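Local structure of acetaldehyde dehydrogenase (Acetylating) (Geobacillus thermoglucosidasius, 5J78) at residues G428-L441 and N449-F461. The protein probably catalyses the reversible, NAD-dependent conversion of acetaldehyde and coenzyme A to acetyl-CoA, as an acetylating member of the aldehyde dehydrogenase family. Residues are numbered along the deposited sequence; the frame is centred on the assembly and turned at random.
Sequences GIGATVNVKPSLTL and NITSDNVTVTHLF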
loop_
_atom_site.group_PDB
_atom_site.type_symbol
_atom_site.label_atom_id
_atom_site.label_comp_id
_atom_site.label_asym_id
_atom_site.label_seq_id
_atom_site.Cartn_x
_atom_site.Cartn_y
_atom_site.Cartn_z
ATOM N N GLY A 428 -37.358 9.945 5.589
ATOM C CA GLY A 428 -36.074 9.321 5.827
ATOM C C GLY A 428 -35.273 10.084 6.842
ATOM O O GLY A 428 -34.683 9.494 7.756
ATOM N N ILE A 429 -35.247 11.403 6.685
ATOM C CA ILE A 429 -34.433 12.232 7.567
ATOM C C ILE A 429 -35.115 12.500 8.896
ATOM O O ILE A 429 -34.522 13.113 9.763
ATOM C CB ILE A 429 -34.082 13.589 6.904
ATOM C CG1 ILE A 429 -35.332 14.438 6.728
ATOM C CG2 ILE A 429 -33.356 13.336 5.572
ATOM C CD1 ILE A 429 -35.045 15.816 6.121
ATOM N N GLY A 430 -36.372 12.075 9.046
ATOM C CA GLY A 430 -37.081 12.261 10.306
ATOM C C GLY A 430 -37.817 13.588 10.473
ATOM O O GLY A 430 -38.195 13.952 11.592
ATOM N N ALA A 431 -38.040 14.307 9.375
ATOM C CA ALA A 431 -38.854 15.516 9.410
ATOM C C ALA A 431 -40.329 15.192 9.613
ATOM O O ALA A 431 -40.980 15.798 10.461
ATOM C CB ALA A 431 -38.662 16.326 8.108
ATOM N N THR A 432 -40.854 14.249 8.827
ATOM C CA THR A 432 -42.285 13.952 8.832
ATOM C C THR A 432 -42.692 12.557 9.337
ATOM O O THR A 432 -43.888 12.248 9.379
ATOM C CB THR A 432 -42.875 14.128 7.404
ATOM O OG1 THR A 432 -42.117 13.335 6.478
ATOM C CG2 THR A 432 -42.849 15.621 6.966
ATOM N N VAL A 433 -41.723 11.710 9.683
ATOM C CA VAL A 433 -42.009 10.467 10.420
ATOM C C VAL A 433 -41.046 10.429 11.602
ATOM O O VAL A 433 -40.000 11.108 11.576
ATOM C CB VAL A 433 -41.855 9.182 9.553
ATOM C CG1 VAL A 433 -42.535 9.333 8.177
ATOM C CG2 VAL A 433 -40.385 8.833 9.355
ATOM N N ASN A 434 -41.377 9.642 12.629
ATOM C CA ASN A 434 -40.611 9.665 13.875
ATOM C C ASN A 434 -39.414 8.698 13.883
ATOM O O ASN A 434 -39.407 7.707 14.613
ATOM C CB ASN A 434 -41.533 9.362 15.051
ATOM C CG ASN A 434 -42.493 10.487 15.331
ATOM O OD1 ASN A 434 -42.110 11.655 15.314
ATOM N ND2 ASN A 434 -43.755 10.149 15.570
ATOM N N VAL A 435 -38.435 8.971 13.024
ATOM C CA VAL A 435 -37.062 8.512 13.242
ATOM C C VAL A 435 -36.250 9.729 13.673
ATOM O O VAL A 435 -36.708 10.844 13.529
ATOM C CB VAL A 435 -36.472 7.851 11.977
ATOM C CG1 VAL A 435 -37.267 6.615 11.641
ATOM C CG2 VAL A 435 -36.485 8.803 10.773
ATOM N N LYS A 436 -35.052 9.531 14.213
ATOM C CA LYS A 436 -34.269 10.651 14.735
ATOM C C LYS A 436 -33.893 11.639 13.626
ATOM O O LYS A 436 -33.348 11.223 12.615
ATOM C CB LYS A 436 -33.004 10.133 15.410
ATOM C CG LYS A 436 -33.270 9.359 16.674
ATOM C CD LYS A 436 -33.781 10.290 17.788
ATOM C CE LYS A 436 -34.023 9.542 19.089
ATOM N NZ LYS A 436 -34.708 10.410 20.084
ATOM N N PRO A 437 -34.179 12.947 13.808
ATOM C CA PRO A 437 -33.712 13.907 12.792
ATOM C C PRO A 437 -32.203 13.816 12.522
ATOM O O PRO A 437 -31.379 13.913 13.449
ATOM C CB PRO A 437 -34.070 15.275 13.392
ATOM C CG PRO A 437 -35.269 14.982 14.279
ATOM C CD PRO A 437 -34.998 13.590 14.851
ATOM N N SER A 438 -31.839 13.628 11.256
ATOM C CA SER A 438 -30.440 13.410 10.912
ATOM C C SER A 438 -30.213 13.633 9.423
ATOM O O SER A 438 -31.120 13.418 8.608
ATOM C CB SER A 438 -30.017 11.978 11.306
ATOM O OG SER A 438 -28.674 11.674 10.941
ATOM N N LEU A 439 -28.991 14.031 9.077
ATOM C CA LEU A 439 -28.549 14.043 7.683
ATOM C C LEU A 439 -27.422 13.033 7.430
ATOM O O LEU A 439 -26.706 13.121 6.434
ATOM C CB LEU A 439 -28.119 15.476 7.295
ATOM C CG LEU A 439 -29.309 16.445 7.321
ATOM C CD1 LEU A 439 -28.923 17.907 7.122
ATOM C CD2 LEU A 439 -30.328 16.042 6.284
ATOM N N THR A 440 -27.275 12.071 8.338
ATOM C CA THR A 440 -26.315 10.988 8.175
ATOM C C THR A 440 -27.070 9.715 8.445
ATOM O O THR A 440 -27.278 9.320 9.598
ATOM C CB THR A 440 -25.123 11.128 9.111
ATOM O OG1 THR A 440 -24.378 12.286 8.726
ATOM C CG2 THR A 440 -24.211 9.867 9.072
ATOM N N LEU A 441 -27.501 9.094 7.363
ATOM C CA LEU A 441 -28.414 7.964 7.430
ATOM C C LEU A 441 -27.616 6.685 7.220
ATOM O O LEU A 441 -27.157 6.409 6.122
ATOM C CB LEU A 441 -29.520 8.116 6.386
ATOM C CG LEU A 441 -30.764 8.910 6.811
ATOM C CD1 LEU A 441 -30.373 10.201 7.456
ATOM C CD2 LEU A 441 -31.735 9.173 5.635
ATOM N N ASN A 449 -22.003 -0.428 6.499
ATOM C CA ASN A 449 -22.015 0.540 7.590
ATOM C C ASN A 449 -22.143 -0.158 8.943
ATOM O O ASN A 449 -22.716 -1.247 9.034
ATOM C CB ASN A 449 -23.175 1.536 7.438
ATOM C CG ASN A 449 -23.044 2.460 6.221
ATOM O OD1 ASN A 449 -24.062 2.963 5.703
ATOM N ND2 ASN A 449 -21.810 2.712 5.773
ATOM N N ILE A 450 -21.653 0.494 9.995
ATOM C CA ILE A 450 -21.692 -0.064 11.337
ATOM C C ILE A 450 -23.081 0.066 11.985
ATOM O O ILE A 450 -23.368 -0.618 12.964
ATOM C CB ILE A 450 -20.617 0.608 12.241
ATOM C CG1 ILE A 450 -20.364 -0.221 13.515
ATOM C CG2 ILE A 450 -21.006 2.030 12.596
ATOM C CD1 ILE A 450 -19.574 -1.506 13.306
ATOM N N THR A 451 -23.942 0.936 11.447
ATOM C CA THR A 451 -25.306 1.086 11.960
ATOM C C THR A 451 -26.319 1.436 10.867
ATOM O O THR A 451 -25.961 1.962 9.809
ATOM C CB THR A 451 -25.397 2.167 13.052
ATOM O OG1 THR A 451 -26.700 2.118 13.651
ATOM C CG2 THR A 451 -25.160 3.549 12.483
ATOM N N SER A 452 -27.579 1.130 11.151
ATOM C CA SER A 452 -28.711 1.467 10.278
ATOM C C SER A 452 -29.489 2.636 10.844
ATOM O O SER A 452 -30.501 3.038 10.278
ATOM C CB SER A 452 -29.659 0.279 10.113
ATOM O OG SER A 452 -30.136 -0.129 11.385
ATOM N N ASP A 453 -29.033 3.152 11.984
ATOM C CA ASP A 453 -29.659 4.302 12.620
ATOM C C ASP A 453 -29.475 5.581 11.830
ATOM O O ASP A 453 -28.495 5.737 11.103
ATOM C CB ASP A 453 -29.062 4.551 14.004
ATOM C CG ASP A 453 -29.291 3.413 14.966
ATOM O OD1 ASP A 453 -30.095 2.492 14.666
ATOM O OD2 ASP A 453 -28.662 3.471 16.047
ATOM N N ASN A 454 -30.407 6.503 12.029
ATOM C CA ASN A 454 -30.155 7.909 11.790
ATOM C C ASN A 454 -29.172 8.324 12.884
ATOM O O ASN A 454 -29.480 8.241 14.078
ATOM C CB ASN A 454 -31.449 8.744 11.845
ATOM C CG ASN A 454 -32.311 8.588 10.598
ATOM O OD1 ASN A 454 -32.269 7.562 9.930
ATOM N ND2 ASN A 454 -33.091 9.628 10.273
ATOM N N VAL A 455 -27.980 8.741 12.472
ATOM C CA VAL A 455 -26.932 9.116 13.401
ATOM C C VAL A 455 -27.308 10.392 14.128
ATOM O O VAL A 455 -27.799 11.337 13.514
ATOM C CB VAL A 455 -25.583 9.302 12.671
ATOM C CG1 VAL A 455 -24.508 9.855 13.620
ATOM C CG2 VAL A 455 -25.145 7.979 12.055
ATOM N N THR A 456 -27.048 10.411 15.432
ATOM C CA THR A 456 -27.485 11.502 16.286
ATOM C C THR A 456 -26.529 11.579 17.494
ATOM O O THR A 456 -25.445 10.962 17.480
ATOM C CB THR A 456 -28.993 11.325 16.695
ATOM O OG1 THR A 456 -29.410 12.412 17.522
ATOM C CG2 THR A 456 -29.238 10.015 17.430
ATOM N N VAL A 457 -26.874 12.372 18.506
ATOM C CA VAL A 457 -25.929 12.659 19.607
ATOM C C VAL A 457 -25.455 11.404 20.410
ATOM O O VAL A 457 -24.326 11.362 20.907
ATOM C CB VAL A 457 -26.550 13.684 20.585
ATOM C CG1 VAL A 457 -27.768 13.102 21.298
ATOM C CG2 VAL A 457 -25.526 14.189 21.580
ATOM N N THR A 458 -26.299 10.385 20.503
ATOM C CA THR A 458 -25.969 9.200 21.265
ATOM C C THR A 458 -24.891 8.366 20.564
ATOM O O THR A 458 -24.293 7.488 21.178
ATOM C CB THR A 458 -27.209 8.352 21.522
ATOM O OG1 THR A 458 -27.847 8.013 20.278
ATOM C CG2 THR A 458 -28.188 9.140 22.385
ATOM N N HIS A 459 -24.622 8.652 19.293
ATOM C CA HIS A 459 -23.538 7.966 18.586
ATOM C C HIS A 459 -22.175 8.617 18.850
ATOM O O HIS A 459 -21.134 8.048 18.492
ATOM C CB HIS A 459 -23.833 7.914 17.079
ATOM C CG HIS A 459 -25.055 7.115 16.746
ATOM N ND1 HIS A 459 -26.281 7.696 16.501
ATOM C CD2 HIS A 459 -25.254 5.775 16.686
ATOM C CE1 HIS A 459 -27.177 6.753 16.275
ATOM N NE2 HIS A 459 -26.579 5.577 16.372
ATOM N N LEU A 460 -22.177 9.779 19.506
ATOM C CA LEU A 460 -20.933 10.515 19.745
ATOM C C LEU A 460 -20.496 10.629 21.212
ATOM O O LEU A 460 -19.663 11.475 21.536
ATOM C CB LEU A 460 -21.057 11.920 19.136
ATOM C CG LEU A 460 -21.277 11.908 17.629
ATOM C CD1 LEU A 460 -21.324 13.347 17.097
ATOM C CD2 LEU A 460 -20.212 11.117 16.902
ATOM N N PHE A 461 -21.038 9.791 22.094
ATOM C CA PHE A 461 -20.388 9.541 23.377
ATOM C C PHE A 461 -20.495 8.068 23.718
ATOM O O PHE A 461 -21.451 7.391 23.347
ATOM C CB PHE A 461 -20.948 10.403 24.522
ATOM C CG PHE A 461 -22.432 10.211 24.801
ATOM C CD1 PHE A 461 -23.396 10.902 24.077
ATOM C CD2 PHE A 461 -22.857 9.372 25.816
ATOM C CE1 PHE A 461 -24.777 10.724 24.353
ATOM C CE2 PHE A 461 -24.214 9.200 26.094
ATOM C CZ PHE A 461 -25.171 9.862 25.364
HETATM O O HOH W 1 -31.255 13.747 16.017
#
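N454 reaches across to 428-441 with its carboxamide and joins the carbonyl of G428, in the closing turn of helix 424-428, to that of K436 in the loop beyond, a worked example of how one buried amide can organise the chain around a helix end. The helix gives way there in a Schellman motif at G430. N454 ND2 gives a nearly straight hydrogen bond (175°) to G428 O, 3.0 Å away in the plane of both the amide and the carbonyl. A second, from ND2 to K436 O, is shorter at 2.8 Å but more bent (148°), with the acceptor tilted out of the amide plane. The V435 side chain crosses that of N454 at about a right angle, its CG2 3.5 Å from N454 ND2, while L441 runs alongside the amide, its CG 3.7 Å from N454 OD1. Turning CG anti to the carbonyl carbon (chi1 -76°) sends the N454 amide toward both carbonyls. N454 CB touches S438 CB at 3.6 Å.

Beyond the amide, the backbones meet in a single bridge of L441 with N454, where V455 N donates to T440 O (3.0 Å). S438 OG accepts from T440 N in an ST turn and lies 2.7 Å from V455 O, and T440 CG2 packs on V455 CG2. A water spans P437 O and T456 OG1.

Further out, R417 NH1 donates to N454 OD1, consistent with the amide orientation that the two ND2 bonds require, and H459 takes T456 N on ND1 and reaches D453 OD2 through NE2. D453 OD1 forms a salt bridge with R465 of the second subunit. A leucine in place of N454 would probably leave the carbonyls of G428 and K436 without their shared donor and R417 without its bond to OD1. With both amide ends engaged, two parts of the one connection between helix 424-428 and strand 461-468 are held together by directional polar bonds and side-chain packing, beside a subunit interface.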